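Local coordinates for protein acetyl-CoA acetyltransferase (Mycobacterium smegmatis, PDB 4EGV) that adopts the thiolase fold as a monomer and may act as an acyltransferase, although the reaction it carries out remains uncertain, at residues T19-V23 with K292-L296; A201-R205 with D312-S316; P399-V405 with V417-E423. Residue numbers count along the deposited sequence, not the author numbering.

Contact 1 of 3, residues T19-V23 with K292-L296; sequences TPVIV and KWVYL
Val21, Ile22 and Val294 have the most surface covered in this buried contact, in which strand 20-23 and strand 294-296 run roughly antiparallel, with 132° between their directions and a closest axis approach of 4.7 Å. In the register Val21 CA lies 4.9 Å from Tyr295 CA and Ile22 CA 5.1 Å from Val294 CA, with Val23 opposite Trp293. Ile22 and Val294 form an antiparallel hydrogen-bonded pair: Ile22 N donates to Val294 O at 2.8 Å, and Val294 N to Ile22 O at 3.1 Å. A CA-H...O contact of 3.3 Å from Val21 CA to the same Val294 O supplements them. Ile22 (m, t) and Val294 (t) turn to one face of the sheet, where both side chains meet helix 383-397 and Tyr420. Val21 (m) lies on the opposite face, among aromatic rings. Its CG1 sits 3.5 Å from the centroid of the Tyr295 ring, only 16° off the normal, a CH-pi contact, and approaches Trp293 CB at 4.0 Å, while its CG2 lies over a face of the indole. Both aromatic residues hold chi1 at m; Val23 CG1 reaches Trp293 CD1 at 4.1 Å, and Trp293 NE1 is hydrogen-bonded to Val288 O. Since strand 20-29 belongs to the N-terminal half of the sheet and strand 294-303 opens the second half, their pairing is the seam between the two halves of the thiolase fold.

Contact 2 of 3, residues A201-R205 with D312-S316; sequences ARRAR and DIGAS
The helical segment 201-205 packs against a tight turn, beginning with Ala201. Its CB points toward the turn and meets Gly314 N at 3.4 Å and Ile313 CG2 at 3.9 Å. The turn is type I from Asp312 to Ala315, with Ile313 at -63/-31 and Gly314 at -79/2; Ala315 N bonds to Asp312 O at 3.3 Å. Asp312 OD1 accepts from Gly314 N at 3.3 Å, an Asx turn. Arg202 follows, its CA only 4.0 Å from Gly314 CA and its CB 3.6 Å from Gly314 O. Such closeness depends on Gly314 having no side chain, because a CB there would clash with Ala201 C and Arg202 N. One helical turn after Ala201, Arg205 (t, t, p) returns to the turn: NH1 forms a salt bridge with Asp312 OD2, its hydrogen bond weak at 3.4 Å, and a second weak hydrogen bond with Gly314 O, also at 3.4 Å. The contact thus joins helix 191-206 to the loop between strand 294-303 and helix 317-330. Helix 348-357 links the two sides, as Arg202 forms a salt bridge with Asp355 and a cation-pi contact with Phe351, while Ser316 N is bonded to Asn352.

Contact 3 of 3, residues P399-V405 with V417-E423; sequences PGQFALV and VGIYSTE
This is the open end of a beta hairpin, strands 402-409 and 414-421, in the second half of the thiolase-fold sheet. The strands run antiparallel at 160°, their axes approaching to 4.5 Å. Ala403–Tyr420 and Val405–Gly418 are hydrogen-bonded pairs: Ala403 N–Tyr420 O and Tyr420 N–Ala403 O both measure 2.9 Å, Val405 N–Gly418 O 2.7 Å and Gly418 N–Val405 O 3.0 Å. Between them Leu404 faces Ile419 in a non-hydrogen-bonded pair (CA–CA 4.4 Å; CD1 of each 3.8 Å apart). Beyond the ladder, side chains take over. Ser421 OG (t) donates to Gln401 O at 2.9 Å and accepts from Glu423 N at 3.1 Å, an ST turn; Thr422 OG1 (p) receives Gly400 N at 2.7 Å. Ser421 CB also lies over the Phe402 ring, 3.8 Å from its centroid. Strands 294-303 and 337-342 flank the hairpin; helix 383-397 covers the Ala403, Val405 and Tyr420 face, and helix 317-330 packs on Val417 and Ile419.

Contacts 1 and 3 are neighbours in the same mixed sheet, their centres 10 Å apart. Strands 294-303 and 414-421 lie side by side in it, joined by a probable hydrogen bond from Tyr295 N to Ser421 O (2.8 Å), and helix 383-397 packs on both contacts. Together they carry the sheet from the N-terminal half into the hairpin 402-421 of the second half of the thiolase fold. Contact 2 stands apart, its centre 38 Å from contact 1 and 30 Å from contact 3. Along the chain contacts 1 and 2 interleave, and contact 3 follows both. Each of contacts 1 and 2 joins a segment from the first 205 residues to one from 292-316, on opposite sides of the chain's centre; contact 3 is a local hairpin pairing.

Contact 1 of 3, residues T19-V23 with K292-L296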
loop_
_atom_site.group_PDB
_atom_site.type_symbol
_atom_site.label_atom_id
_atom_site.label_comp_id
_atom_site.label_asym_id
_atom_site.label_seq_id
_atom_site.Cartn_x
_atom_site.Cartn_y
_atom_site.Cartn_z
ATOM N N THR A 19 14.624 17.411 16.214
ATOM C CA THR A 19 13.364 17.093 15.577
ATOM C C THR A 19 13.542 17.029 14.047
ATOM O O THR A 19 14.130 17.921 13.447
ATOM C CB THR A 19 12.284 18.093 15.991
ATOM O OG1 THR A 19 12.199 18.125 17.416
ATOM C CG2 THR A 19 10.920 17.716 15.417
ATOM N N PRO A 20 13.060 15.937 13.420
ATOM C CA PRO A 20 13.149 15.718 11.988
ATOM C C PRO A 20 12.058 16.416 11.185
ATOM O O PRO A 20 10.873 16.398 11.538
ATOM C CB PRO A 20 13.011 14.217 11.871
ATOM C CG PRO A 20 12.149 13.839 12.979
ATOM C CD PRO A 20 12.464 14.767 14.100
ATOM N N VAL A 21 12.481 17.058 10.111
ATOM C CA VAL A 21 11.566 17.648 9.165
ATOM C C VAL A 21 11.848 17.153 7.740
ATOM O O VAL A 21 13.012 16.973 7.339
ATOM C CB VAL A 21 11.575 19.208 9.254
ATOM C CG1 VAL A 21 10.759 19.659 10.420
ATOM C CG2 VAL A 21 12.986 19.767 9.334
ATOM N N ILE A 22 10.781 16.919 6.984
ATOM C CA ILE A 22 10.928 16.783 5.533
ATOM C C ILE A 22 11.110 18.154 4.863
ATOM O O ILE A 22 10.240 19.034 5.028
ATOM C CB ILE A 22 9.799 15.984 4.893
ATOM C CG1 ILE A 22 9.845 14.568 5.424
ATOM C CG2 ILE A 22 9.923 15.994 3.370
ATOM C CD1 ILE A 22 8.804 13.676 4.835
ATOM N N VAL A 23 12.259 18.326 4.180
ATOM C CA VAL A 23 12.612 19.618 3.573
ATOM C C VAL A 23 12.519 19.711 2.059
ATOM O O VAL A 23 12.276 20.798 1.538
ATOM C CB VAL A 23 13.922 20.223 4.063
ATOM C CG1 VAL A 23 13.855 20.387 5.540
ATOM C CG2 VAL A 23 15.106 19.399 3.631
ATOM N N LYS A 292 9.317 25.689 4.077
ATOM C CA LYS A 292 9.530 24.357 3.484
ATOM C C LYS A 292 9.460 23.173 4.453
ATOM O O LYS A 292 9.308 22.050 4.019
ATOM C CB LYS A 292 10.895 24.296 2.782
ATOM C CG LYS A 292 11.075 25.214 1.603
ATOM C CD LYS A 292 10.410 24.726 0.366
ATOM C CE LYS A 292 10.483 25.808 -0.709
ATOM N NZ LYS A 292 10.156 25.287 -2.055
ATOM N N TRP A 293 9.604 23.424 5.744
ATOM C CA TRP A 293 9.607 22.361 6.731
ATOM C C TRP A 293 8.224 21.746 6.986
ATOM O O TRP A 293 7.243 22.443 7.266
ATOM C CB TRP A 293 10.134 22.864 8.060
ATOM C CG TRP A 293 11.405 23.529 8.030
ATOM C CD1 TRP A 293 12.151 23.812 6.947
ATOM C CD2 TRP A 293 12.112 24.047 9.158
ATOM N NE1 TRP A 293 13.290 24.475 7.315
ATOM C CE2 TRP A 293 13.291 24.636 8.671
ATOM C CE3 TRP A 293 11.869 24.056 10.541
ATOM C CZ2 TRP A 293 14.222 25.243 9.505
ATOM C CZ3 TRP A 293 12.788 24.646 11.365
ATOM C CH2 TRP A 293 13.963 25.224 10.846
ATOM N N VAL A 294 8.190 20.423 6.919
ATOM C CA VAL A 294 7.037 19.616 7.280
ATOM C C VAL A 294 7.441 18.563 8.333
ATOM O O VAL A 294 8.438 17.874 8.210
ATOM C CB VAL A 294 6.439 18.980 6.022
ATOM C CG1 VAL A 294 5.230 18.230 6.329
ATOM C CG2 VAL A 294 6.126 20.053 5.028
ATOM N N TYR A 295 6.647 18.455 9.384
ATOM C CA TYR A 295 6.864 17.477 10.464
ATOM C C TYR A 295 6.119 16.167 10.244
ATOM O O TYR A 295 5.026 16.124 9.748
ATOM C CB TYR A 295 6.475 18.089 11.822
ATOM C CG TYR A 295 7.208 19.357 12.105
ATOM C CD1 TYR A 295 8.280 19.351 12.963
ATOM C CD2 TYR A 295 6.862 20.551 11.472
ATOM C CE1 TYR A 295 8.998 20.491 13.228
ATOM C CE2 TYR A 295 7.572 21.685 11.707
ATOM C CZ TYR A 295 8.655 21.659 12.608
ATOM O OH TYR A 295 9.403 22.794 12.885
ATOM N N LEU A 296 6.758 15.081 10.597
ATOM C CA LEU A 296 6.084 13.821 10.634
ATOM C C LEU A 296 5.464 13.689 12.038
ATOM O O LEU A 296 6.079 13.225 12.976
ATOM C CB LEU A 296 7.061 12.701 10.276
ATOM C CG LEU A 296 6.550 11.264 10.340
ATOM C CD1 LEU A 296 5.266 11.056 9.587
ATOM C CD2 LEU A 296 7.633 10.339 9.841
#

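Contact 2 of 3, residues A201-R205 with D312-S316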
loop_
_atom_site.group_PDB
_atom_site.type_symbol
_atom_site.label_atom_id
_atom_site.label_comp_id
_atom_site.label_asym_id
_atom_site.label_seq_id
_atom_site.Cartn_x
_atom_site.Cartn_y
_atom_site.Cartn_z
ATOM N N ALA A 201 -13.981 -12.393 0.621
ATOM C CA ALA A 201 -14.200 -12.581 2.063
ATOM C C ALA A 201 -14.914 -11.387 2.753
ATOM O O ALA A 201 -15.677 -11.583 3.702
ATOM C CB ALA A 201 -12.912 -12.943 2.761
ATOM N N ARG A 202 -14.665 -10.173 2.268
ATOM C CA ARG A 202 -15.299 -8.972 2.786
ATOM C C ARG A 202 -16.726 -8.892 2.267
ATOM O O ARG A 202 -17.634 -8.408 2.943
ATOM C CB ARG A 202 -14.512 -7.733 2.366
ATOM C CG ARG A 202 -15.039 -6.436 2.897
ATOM C CD ARG A 202 -14.279 -5.252 2.405
ATOM N NE ARG A 202 -14.961 -4.029 2.793
ATOM C CZ ARG A 202 -15.878 -3.401 2.055
ATOM N NH1 ARG A 202 -16.191 -3.873 0.864
ATOM N NH2 ARG A 202 -16.476 -2.293 2.510
ATOM N N ARG A 203 -16.920 -9.380 1.055
ATOM C CA ARG A 203 -18.257 -9.458 0.498
ATOM C C ARG A 203 -19.160 -10.401 1.292
ATOM O O ARG A 203 -20.346 -10.113 1.477
ATOM C CB ARG A 203 -18.224 -9.858 -0.969
ATOM C CG ARG A 203 -19.591 -9.805 -1.591
ATOM C CD ARG A 203 -19.635 -10.157 -3.030
ATOM N NE ARG A 203 -19.330 -11.559 -3.281
ATOM C CZ ARG A 203 -20.192 -12.559 -3.184
ATOM N NH1 ARG A 203 -21.416 -12.320 -2.825
ATOM N NH2 ARG A 203 -19.825 -13.796 -3.453
ATOM N N ALA A 204 -18.589 -11.519 1.745
ATOM C CA ALA A 204 -19.257 -12.459 2.651
ATOM C C ALA A 204 -19.727 -11.799 3.935
ATOM O O ALA A 204 -20.913 -11.768 4.198
ATOM C CB ALA A 204 -18.345 -13.620 2.966
ATOM N N ARG A 205 -18.795 -11.250 4.715
ATOM C CA ARG A 205 -19.132 -10.567 5.962
ATOM C C ARG A 205 -20.203 -9.476 5.821
ATOM O O ARG A 205 -21.069 -9.385 6.664
ATOM C CB ARG A 205 -17.894 -10.022 6.676
ATOM C CG ARG A 205 -18.197 -9.600 8.111
ATOM C CD ARG A 205 -17.122 -8.748 8.727
ATOM N NE ARG A 205 -16.993 -7.420 8.123
ATOM C CZ ARG A 205 -16.000 -7.061 7.317
ATOM N NH1 ARG A 205 -15.058 -7.937 6.987
ATOM N NH2 ARG A 205 -15.957 -5.834 6.826
ATOM N N ASP A 312 -10.352 -12.958 10.465
ATOM C CA ASP A 312 -11.254 -12.663 9.376
ATOM C C ASP A 312 -10.429 -12.389 8.129
ATOM O O ASP A 312 -9.676 -11.436 8.088
ATOM C CB ASP A 312 -12.087 -11.444 9.724
ATOM C CG ASP A 312 -13.332 -11.316 8.860
ATOM O OD1 ASP A 312 -13.506 -12.127 7.910
ATOM O OD2 ASP A 312 -14.144 -10.394 9.131
ATOM N N ILE A 313 -10.558 -13.232 7.118
ATOM C CA ILE A 313 -9.829 -13.016 5.878
ATOM C C ILE A 313 -10.266 -11.707 5.213
ATOM O O ILE A 313 -9.455 -11.039 4.574
ATOM C CB ILE A 313 -9.934 -14.236 4.914
ATOM C CG1 ILE A 313 -9.238 -15.442 5.551
ATOM C CG2 ILE A 313 -9.267 -13.949 3.568
ATOM C CD1 ILE A 313 -9.414 -16.785 4.838
ATOM N N GLY A 314 -11.525 -11.331 5.418
ATOM C CA GLY A 314 -12.096 -10.119 4.843
ATOM C C GLY A 314 -11.770 -8.796 5.525
ATOM O O GLY A 314 -12.261 -7.746 5.115
ATOM N N ALA A 315 -10.948 -8.836 6.569
ATOM C CA ALA A 315 -10.538 -7.630 7.275
ATOM C C ALA A 315 -9.078 -7.691 7.650
ATOM O O ALA A 315 -8.453 -8.734 7.638
ATOM C CB ALA A 315 -11.407 -7.376 8.518
ATOM N N SER A 316 -8.533 -6.530 7.960
ATOM C CA SER A 316 -7.166 -6.416 8.428
ATOM C C SER A 316 -7.161 -5.425 9.594
ATOM O O SER A 316 -7.058 -4.234 9.379
ATOM C CB SER A 316 -6.244 -5.984 7.277
ATOM O OG SER A 316 -4.908 -5.833 7.710
#

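Contact 3 of 3, residues P399-V405 with V417-E423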
loop_
_atom_site.group_PDB
_atom_site.type_symbol
_atom_site.label_atom_id
_atom_site.label_comp_id
_atom_site.label_asym_id
_atom_site.label_seq_id
_atom_site.Cartn_x
_atom_site.Cartn_y
_atom_site.Cartn_z
ATOM N N PRO A 399 -0.963 25.747 5.537
ATOM C CA PRO A 399 -0.166 25.577 6.775
ATOM C C PRO A 399 -1.038 25.382 8.025
ATOM O O PRO A 399 -2.062 26.027 8.163
ATOM C CB PRO A 399 0.665 26.870 6.853
ATOM C CG PRO A 399 0.437 27.589 5.526
ATOM C CD PRO A 399 -0.877 27.120 4.994
ATOM N N GLY A 400 -0.643 24.488 8.916
ATOM C CA GLY A 400 -1.455 24.191 10.091
ATOM C C GLY A 400 -2.330 22.942 9.999
ATOM O O GLY A 400 -2.582 22.300 11.017
ATOM N N GLN A 401 -2.796 22.595 8.788
ATOM C CA GLN A 401 -3.585 21.377 8.545
ATOM C C GLN A 401 -2.766 20.065 8.529
ATOM O O GLN A 401 -1.550 20.096 8.484
ATOM C CB GLN A 401 -4.401 21.567 7.288
ATOM C CG GLN A 401 -5.622 22.434 7.520
ATOM C CD GLN A 401 -6.242 22.898 6.224
ATOM O OE1 GLN A 401 -6.089 24.045 5.845
ATOM N NE2 GLN A 401 -6.926 22.007 5.530
ATOM N N PHE A 402 -3.452 18.929 8.590
ATOM C CA PHE A 402 -2.823 17.617 8.725
ATOM C C PHE A 402 -3.176 16.689 7.599
ATOM O O PHE A 402 -4.298 16.660 7.204
ATOM C CB PHE A 402 -3.246 16.957 10.037
ATOM C CG PHE A 402 -2.621 17.560 11.246
ATOM C CD1 PHE A 402 -1.539 16.954 11.861
ATOM C CD2 PHE A 402 -3.114 18.749 11.774
ATOM C CE1 PHE A 402 -0.957 17.523 13.002
ATOM C CE2 PHE A 402 -2.543 19.328 12.896
ATOM C CZ PHE A 402 -1.473 18.713 13.520
ATOM N N ALA A 403 -2.195 15.913 7.111
ATOM C CA ALA A 403 -2.362 14.890 5.998
ATOM C C ALA A 403 -1.912 13.469 6.377
ATOM O O ALA A 403 -0.802 13.265 6.845
ATOM C CB ALA A 403 -1.637 15.335 4.739
ATOM N N LEU A 404 -2.779 12.496 6.155
ATOM C CA LEU A 404 -2.473 11.112 6.473
ATOM C C LEU A 404 -2.073 10.306 5.218
ATOM O O LEU A 404 -2.746 10.361 4.179
ATOM C CB LEU A 404 -3.660 10.478 7.203
ATOM C CG LEU A 404 -3.497 9.100 7.822
ATOM C CD1 LEU A 404 -4.271 9.005 9.081
ATOM C CD2 LEU A 404 -3.935 7.998 6.870
ATOM N N VAL A 405 -0.975 9.570 5.316
ATOM C CA VAL A 405 -0.559 8.681 4.256
ATOM C C VAL A 405 -0.628 7.258 4.782
ATOM O O VAL A 405 -0.098 6.980 5.822
ATOM C CB VAL A 405 0.884 9.034 3.736
ATOM C CG1 VAL A 405 1.375 8.073 2.696
ATOM C CG2 VAL A 405 0.912 10.423 3.165
ATOM N N VAL A 417 1.829 4.138 8.414
ATOM C CA VAL A 417 1.086 5.373 8.347
ATOM C C VAL A 417 1.989 6.517 8.754
ATOM O O VAL A 417 2.776 6.392 9.641
ATOM C CB VAL A 417 -0.241 5.330 9.214
ATOM C CG1 VAL A 417 -1.036 6.592 9.016
ATOM C CG2 VAL A 417 -1.075 4.122 8.877
ATOM N N GLY A 418 1.894 7.613 8.032
ATOM C CA GLY A 418 2.486 8.861 8.418
ATOM C C GLY A 418 1.472 9.994 8.347
ATOM O O GLY A 418 0.624 10.051 7.463
ATOM N N ILE A 419 1.542 10.899 9.312
ATOM C CA ILE A 419 0.724 12.083 9.322
ATOM C C ILE A 419 1.677 13.244 9.318
ATOM O O ILE A 419 2.578 13.291 10.104
ATOM C CB ILE A 419 -0.231 12.142 10.538
ATOM C CG1 ILE A 419 -1.140 10.899 10.551
ATOM C CG2 ILE A 419 -1.020 13.433 10.506
ATOM C CD1 ILE A 419 -2.179 10.844 11.622
ATOM N N TYR A 420 1.444 14.164 8.392
ATOM C CA TYR A 420 2.297 15.322 8.117
ATOM C C TYR A 420 1.575 16.667 8.356
ATOM O O TYR A 420 0.364 16.767 8.157
ATOM C CB TYR A 420 2.774 15.230 6.670
ATOM C CG TYR A 420 3.515 13.960 6.378
ATOM C CD1 TYR A 420 4.867 13.886 6.598
ATOM C CD2 TYR A 420 2.876 12.839 5.904
ATOM C CE1 TYR A 420 5.562 12.719 6.367
ATOM C CE2 TYR A 420 3.560 11.694 5.672
ATOM C CZ TYR A 420 4.909 11.637 5.912
ATOM O OH TYR A 420 5.641 10.503 5.660
ATOM N N SER A 421 2.333 17.672 8.796
ATOM C CA SER A 421 1.862 19.048 9.046
ATOM C C SER A 421 3.014 20.040 9.188
ATOM O O SER A 421 4.119 19.686 9.568
ATOM C CB SER A 421 1.044 19.120 10.322
ATOM O OG SER A 421 0.554 20.412 10.505
ATOM N N THR A 422 2.742 21.301 8.903
ATOM C CA THR A 422 3.708 22.374 9.134
ATOM C C THR A 422 3.798 22.805 10.601
ATOM O O THR A 422 4.779 23.428 11.014
ATOM C CB THR A 422 3.374 23.617 8.314
ATOM O OG1 THR A 422 1.980 23.904 8.430
ATOM C CG2 THR A 422 3.757 23.422 6.860
ATOM N N GLU A 423 2.758 22.475 11.368
ATOM C CA GLU A 423 2.655 22.778 12.798
ATOM C C GLU A 423 3.734 22.011 13.600
ATOM O O GLU A 423 3.705 20.796 13.654
ATOM C CB GLU A 423 1.225 22.502 13.310
ATOM C CG GLU A 423 0.832 23.205 14.638
ATOM C CD GLU A 423 -0.426 22.586 15.313
ATOM O OE1 GLU A 423 -1.567 22.848 14.834
ATOM O OE2 GLU A 423 -0.276 21.842 16.323
#